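Local coordinates for protein 11S globulin subunit beta (Cucurbita maxima, PDB 2E9Q) that serves as a seed storage protein, a cupin-family 11S globulin precursor whose subunits assemble into oligomers as a nutrient reserve, at the interface of chains A and B. Sequence-based numbering; all coordinates share one arbitrary frame. Chains: chain A/B, 11S globulin subunit beta.

Contact 1: the interface of chains A and B. Residues chain A 357-359, 384-386; chain B 212-214, 217-218.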
ATOM      1  N   GLN A 357      18.367  -4.912  25.060  1.00 43.94           N
ATOM      2  CA  GLN A 357      17.184  -5.646  25.467  1.00 41.68           C
ATOM      3  C   GLN A 357      15.983  -5.105  24.707  1.00 48.20           C
ATOM      4  O   GLN A 357      15.824  -3.887  24.554  1.00 49.03           O
ATOM      5  CB  GLN A 357      16.932  -5.522  26.971  1.00 44.96           C
ATOM      6  CG  GLN A 357      17.990  -6.185  27.849  1.00 52.47           C
ATOM      7  CD  GLN A 357      17.475  -6.512  29.243  1.00 54.00           C
ATOM      8  OE1 GLN A 357      16.800  -5.704  29.877  1.00 50.80           O
ATOM      9  NE2 GLN A 357      17.799  -7.705  29.725  1.00 64.43           N
ATOM     10  N   VAL A 358      15.148  -6.020  24.226  1.00 40.18           N
ATOM     11  CA  VAL A 358      13.958  -5.672  23.470  1.00 38.14           C
ATOM     12  C   VAL A 358      12.776  -6.398  24.093  1.00 45.31           C
ATOM     13  O   VAL A 358      12.872  -7.578  24.422  1.00 43.83           O
ATOM     14  CB  VAL A 358      14.100  -6.109  21.997  1.00 42.29           C
ATOM     15  CG1 VAL A 358      12.879  -5.671  21.204  1.00 37.70           C
ATOM     16  CG2 VAL A 358      15.391  -5.534  21.397  1.00 37.47           C
ATOM     17  N   VAL A 359      11.660  -5.696  24.250  1.00 44.75           N
ATOM     18  CA  VAL A 359      10.481  -6.286  24.856  1.00 41.47           C
ATOM     19  C   VAL A 359       9.285  -6.157  23.936  1.00 49.14           C
ATOM     20  O   VAL A 359       9.136  -5.156  23.227  1.00 45.92           O
ATOM     21  CB  VAL A 359      10.173  -5.610  26.216  1.00 42.59           C
ATOM     22  CG1 VAL A 359       8.905  -6.182  26.818  1.00 42.25           C
ATOM     23  CG2 VAL A 359      11.347  -5.814  27.170  1.00 43.88           C
ATOM     24  N   VAL A 384       9.667  -2.231  22.425  1.00 42.85           N
ATOM     25  CA  VAL A 384      10.431  -1.380  23.329  1.00 40.84           C
ATOM     26  C   VAL A 384      11.881  -1.814  23.419  1.00 45.27           C
ATOM     27  O   VAL A 384      12.185  -3.010  23.453  1.00 40.50           O
ATOM     28  CB  VAL A 384       9.782  -1.366  24.718  1.00 44.75           C
ATOM     29  CG1 VAL A 384      10.493  -0.381  25.614  1.00 33.94           C
ATOM     30  CG2 VAL A 384       8.301  -0.988  24.579  1.00 37.07           C
ATOM     31  N   VAL A 385      12.782  -0.840  23.464  1.00 37.01           N
ATOM     32  CA  VAL A 385      14.190  -1.172  23.492  1.00 42.46           C
ATOM     33  C   VAL A 385      15.074  -0.322  24.389  1.00 42.22           C
ATOM     34  O   VAL A 385      14.793   0.853  24.648  1.00 51.15           O
ATOM     35  CB  VAL A 385      14.769  -1.153  22.049  1.00 43.27           C
ATOM     36  CG1 VAL A 385      14.420   0.157  21.362  1.00 49.10           C
ATOM     37  CG2 VAL A 385      16.278  -1.331  22.072  1.00 45.23           C
ATOM     38  N   ILE A 386      16.149  -0.942  24.862  1.00 44.88           N
ATOM     39  CA  ILE A 386      17.126  -0.284  25.704  1.00 44.74           C
ATOM     40  C   ILE A 386      18.498  -0.710  25.224  1.00 46.72           C
ATOM     41  O   ILE A 386      18.731  -1.885  24.935  1.00 54.26           O
ATOM     42  CB  ILE A 386      16.956  -0.665  27.191  1.00 46.04           C
ATOM     43  CG1 ILE A 386      15.623  -0.123  27.712  1.00 39.01           C
ATOM     44  CG2 ILE A 386      18.117  -0.098  28.007  1.00 47.71           C
ATOM     45  CD1 ILE A 386      15.361  -0.386  29.188  1.00 46.35           C
TER
ATOM     46  N   GLY B 212       9.569  -6.831  31.034  1.00 46.69           N
ATOM     47  CA  GLY B 212      10.487  -7.594  30.208  1.00 39.96           C
ATOM     48  C   GLY B 212      11.937  -7.132  30.293  1.00 44.17           C
ATOM     49  O   GLY B 212      12.825  -7.784  29.749  1.00 43.93           O
ATOM     50  N   PHE B 213      12.191  -6.015  30.974  1.00 47.62           N
ATOM     51  CA  PHE B 213      13.561  -5.492  31.109  1.00 51.37           C
ATOM     52  C   PHE B 213      14.213  -5.839  32.451  1.00 49.28           C
ATOM     53  O   PHE B 213      13.534  -5.996  33.467  1.00 49.25           O
ATOM     54  CB  PHE B 213      13.578  -3.961  30.953  1.00 44.37           C
ATOM     55  CG  PHE B 213      13.373  -3.483  29.540  1.00 49.80           C
ATOM     56  CD1 PHE B 213      14.359  -3.662  28.577  1.00 44.20           C
ATOM     57  CD2 PHE B 213      12.185  -2.855  29.172  1.00 52.49           C
ATOM     58  CE1 PHE B 213      14.168  -3.229  27.272  1.00 47.17           C
ATOM     59  CE2 PHE B 213      11.989  -2.415  27.860  1.00 52.00           C
ATOM     60  CZ  PHE B 213      12.980  -2.604  26.915  1.00 40.93           C
ATOM     61  N   ALA B 214      15.540  -5.929  32.436  1.00 50.26           N
ATOM     62  CA  ALA B 214      16.340  -6.226  33.623  1.00 57.42           C
ATOM     63  C   ALA B 214      16.222  -5.079  34.627  1.00 62.67           C
ATOM     64  O   ALA B 214      16.207  -3.906  34.233  1.00 62.70           O
ATOM     65  CB  ALA B 214      17.796  -6.414  33.224  1.00 50.23           C
ATOM     66  N   PHE B 217      18.761  -1.927  34.184  1.00 61.05           N
ATOM     67  CA  PHE B 217      18.416  -1.011  33.111  1.00 49.89           C
ATOM     68  C   PHE B 217      17.354  -0.015  33.523  1.00 52.36           C
ATOM     69  O   PHE B 217      17.511   1.181  33.314  1.00 52.19           O
ATOM     70  CB  PHE B 217      17.945  -1.793  31.890  1.00 53.31           C
ATOM     71  CG  PHE B 217      19.063  -2.360  31.066  1.00 58.46           C
ATOM     72  CD1 PHE B 217      20.363  -2.402  31.562  1.00 48.84           C
ATOM     73  CD2 PHE B 217      18.817  -2.851  29.788  1.00 54.82           C
ATOM     74  CE1 PHE B 217      21.399  -2.922  30.801  1.00 44.79           C
ATOM     75  CE2 PHE B 217      19.849  -3.374  29.017  1.00 57.33           C
ATOM     76  CZ  PHE B 217      21.143  -3.408  29.526  1.00 63.60           C
ATOM     77  N   LEU B 218      16.274  -0.501  34.117  1.00 52.14           N
ATOM     78  CA  LEU B 218      15.208   0.397  34.522  1.00 57.23           C
ATOM     79  C   LEU B 218      15.602   1.331  35.664  1.00 61.04           C
ATOM     80  O   LEU B 218      15.047   2.423  35.796  1.00 64.95           O
ATOM     81  CB  LEU B 218      13.953  -0.402  34.883  1.00 52.63           C
ATOM     82  CG  LEU B 218      13.383  -1.210  33.709  1.00 52.80           C
ATOM     83  CD1 LEU B 218      12.083  -1.872  34.125  1.00 43.58           C
ATOM     84  CD2 LEU B 218      13.152  -0.297  32.514  1.00 44.88           C
TER

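Contact 2: the interface of chains A and B. Residues chain A 429-431, 435; chain B 228, 231.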
ATOM      1  N   TYR A 429       0.809   2.386  38.796  1.00 51.21           N
ATOM      2  CA  TYR A 429       1.852   1.611  39.448  1.00 52.43           C
ATOM      3  C   TYR A 429       1.647   1.307  40.927  1.00 50.43           C
ATOM      4  O   TYR A 429       2.573   0.863  41.598  1.00 56.96           O
ATOM      5  CB  TYR A 429       3.188   2.319  39.248  1.00 55.40           C
ATOM      6  CG  TYR A 429       3.563   2.413  37.791  1.00 61.28           C
ATOM      7  CD1 TYR A 429       3.740   3.652  37.171  1.00 64.91           C
ATOM      8  CD2 TYR A 429       3.695   1.265  37.021  1.00 52.31           C
ATOM      9  CE1 TYR A 429       4.034   3.741  35.816  1.00 56.55           C
ATOM     10  CE2 TYR A 429       3.988   1.337  35.671  1.00 63.66           C
ATOM     11  CZ  TYR A 429       4.154   2.578  35.071  1.00 59.14           C
ATOM     12  OH  TYR A 429       4.419   2.644  33.727  1.00 48.63           O
ATOM     13  N   ARG A 430       0.440   1.545  41.431  1.00 57.11           N
ATOM     14  CA  ARG A 430       0.128   1.281  42.833  1.00 62.65           C
ATOM     15  C   ARG A 430       1.149   1.933  43.755  1.00 64.55           C
ATOM     16  O   ARG A 430       1.607   1.318  44.715  1.00 63.74           O
ATOM     17  CB  ARG A 430       0.105  -0.227  43.098  1.00 66.77           C
ATOM     18  CG  ARG A 430      -0.929  -1.007  42.290  1.00 78.02           C
ATOM     19  CD  ARG A 430      -0.728  -2.506  42.467  1.00 78.06           C
ATOM     20  NE  ARG A 430       0.608  -2.910  42.039  1.00 80.54           N
ATOM     21  CZ  ARG A 430       1.151  -4.099  42.289  1.00 87.09           C
ATOM     22  NH1 ARG A 430       0.471  -5.010  42.975  1.00 82.79           N
ATOM     23  NH2 ARG A 430       2.373  -4.376  41.850  1.00 84.17           N
ATOM     24  N   ILE A 431       1.513   3.174  43.448  1.00 67.00           N
ATOM     25  CA  ILE A 431       2.477   3.918  44.252  1.00 59.48           C
ATOM     26  C   ILE A 431       1.872   5.256  44.669  1.00 63.92           C
ATOM     27  O   ILE A 431       0.786   5.621  44.215  1.00 67.19           O
ATOM     28  CB  ILE A 431       3.767   4.175  43.471  1.00 58.16           C
ATOM     29  CG1 ILE A 431       3.461   5.008  42.219  1.00 64.43           C
ATOM     30  CG2 ILE A 431       4.410   2.854  43.101  1.00 50.78           C
ATOM     31  CD1 ILE A 431       4.685   5.362  41.387  1.00 53.59           C
ATOM     32  N   GLU A 435       6.210   9.089  45.106  1.00 72.79           N
ATOM     33  CA  GLU A 435       6.962   8.117  44.320  1.00 68.20           C
ATOM     34  C   GLU A 435       6.678   8.364  42.843  1.00 57.64           C
ATOM     35  O   GLU A 435       7.570   8.279  42.000  1.00 58.14           O
ATOM     36  CB  GLU A 435       6.533   6.698  44.696  1.00 78.17           C
ATOM     37  CG  GLU A 435       6.377   6.459  46.195  1.00 77.17           C
ATOM     38  CD  GLU A 435       5.906   5.048  46.504  1.00 83.17           C
ATOM     39  OE1 GLU A 435       6.695   4.099  46.293  1.00 80.01           O
ATOM     40  OE2 GLU A 435       4.742   4.887  46.945  1.00 76.67           O
TER
ATOM     41  N   LEU B 228      11.175   0.634  43.380  1.00 60.94           N
ATOM     42  CA  LEU B 228      10.290   1.230  42.389  1.00 62.76           C
ATOM     43  C   LEU B 228      10.206   0.386  41.138  1.00 52.15           C
ATOM     44  O   LEU B 228       9.152   0.281  40.518  1.00 56.76           O
ATOM     45  CB  LEU B 228      10.766   2.630  42.015  1.00 63.52           C
ATOM     46  CG  LEU B 228      10.029   3.724  42.773  1.00 69.33           C
ATOM     47  CD1 LEU B 228      10.497   5.097  42.294  1.00 67.09           C
ATOM     48  CD2 LEU B 228       8.523   3.539  42.553  1.00 68.79           C
ATOM     49  N   LYS B 231       7.546  -2.078  41.341  1.00 59.39           N
ATOM     50  CA  LYS B 231       6.225  -1.476  41.254  1.00 58.03           C
ATOM     51  C   LYS B 231       5.923  -1.241  39.773  1.00 65.47           C
ATOM     52  O   LYS B 231       4.807  -1.452  39.298  1.00 55.35           O
ATOM     53  CB  LYS B 231       6.213  -0.147  42.004  1.00 62.83           C
ATOM     54  CG  LYS B 231       6.099  -0.277  43.516  1.00 63.64           C
ATOM     55  CD  LYS B 231       4.677  -0.645  43.918  1.00 63.66           C
ATOM     56  CE  LYS B 231       4.456  -0.475  45.411  1.00 61.13           C
ATOM     57  NZ  LYS B 231       3.011  -0.579  45.769  1.00 71.05           N
TER

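Contact 1: the interface of chains A and B
The side-chain amide oxygen OE1 of A:Gln357 accepts a hydrogen bond from the backbone N of B:Ala214 at 2.9 Å. The bond is nearly straight, 173° at the hydrogen, and the N-H meets a lone pair in the plane of the amide. A:Gln357 lies on strand 353-359, and its chain, extended beyond CG, carries the amide across to the B segment just ahead of helix 215-222. On the way its CB lies against the CD1-CE1 side of the B:Phe213 ring, and CG of A:Gln357 meets CE2 of B:Phe217 at 3.6 Å, the amide turned 70° from that ring.

The ring of B:Phe213 stands edge-on over the paired strands 353-359 and 384-390, between side chains from both. With CG anti to its own carbonyl carbon (chi1 -73°), the ring reaches away from the loop and is clamped on both faces. CG2 of A:Val359 sits over the centre of one face, 3.5 Å from the centroid of the B:Phe213 ring. CD1 of A:Ile386 covers the opposite face, displaced toward the rim and 3.6 Å from the B:Phe213 centroid. Main-chain atoms meet the rim in the ring plane: C of A:Val384, N of A:Val385 and the carbonyl O of A:Gln357. This O lies 3.3 Å from CE1 of B:Phe213, where the polarised C-H edge probably suits it. A separate apolar contact brings CG1 of A:Val384 to 3.4 Å from CE2 of B:Phe213. Held by faces and rim together, the ring is likely to have little freedom to tilt.

A:Ile386 also serves the second phenylalanine, dividing its branches: CD1 goes to B:Phe213, while CG2, anti to the backbone N, points to B:Phe217. The two aromatic residues thus grip one isoleucine, a fit that probably helps neighbouring subunits dock. At the B:Phe217 end, CG2 of A:Ile386 lies 3.4 Å from the ring atom CD2 of B:Phe217.

Contact 2: the interface of chains A and B
B:Lys231, on helix 226-233, supplies the polar link: its side-chain amine NZ donates a hydrogen bond to the backbone carbonyl O of A:Arg430 at 2.6 Å. The C=O...N angle is 153°, and the amine is tilted 25° from the carbonyl plane. The acceptor belongs to the short turn between helices 422-429 and 433-441 of the other subunit, so the lysine ties one helix to the link between two others. A:Arg430 has a left-handed backbone conformation within this turn. Alongside, the carbonyl O of A:Tyr429 stands 3.5 Å from CD of B:Lys231, close beside the methylene chain but without a hydrogen bond to the amine.

Apolar packing runs along the same lysine. Its chain bends at chi2 (-75°) and then extends, laying the methylenes beside A:Ile431 as the two side chains pass in opposite directions. CG2 of A:Ile431 touches CG of B:Lys231 at 3.6 Å and is as near to its CD. That methyl is anti to the carbonyl carbon, whereas CG1 occupies the place between backbone N and carbonyl carbon. An alanine in place of B:Lys231 would probably leave the A:Arg430 carbonyl without its amine and open a gap beside the A:Ile431 methyl. One helical turn before the lysine, B:Leu228 adds a loose methyl-to-carboxylate contact: its CD2 remains 4.2 Å from OE1 of A:Glu435.

Charged groups lie farther off, without contact. The guanidinium NE of A:Arg430 is 5.0 Å from NZ of B:Lys231, and this like-charge approach may cost some energy. The carboxylate of A:Glu435 could at most partly balance the lysine charge, since its oxygen OE2 stands 5.9 Å from NZ of B:Lys231.

Contact 1 and contact 2 lie about 18 Å apart, measured between the centres of their C-alpha atoms, and share no residues. On chain B they use consecutive helices, 215-222 with its preceding loop and 226-233; on chain A they pass from strands 353-359 and 384-390 to helices 422-429 and 433-441 and the turn between. One helical arm of B thus bridges the strands and the helical region of A. Aromatic packing at contact 1 and a lysine tether at contact 2 probably fix its orientation together. The deposited trimer may represent an assembly stage of the precursor, whose mature form is a hexamer.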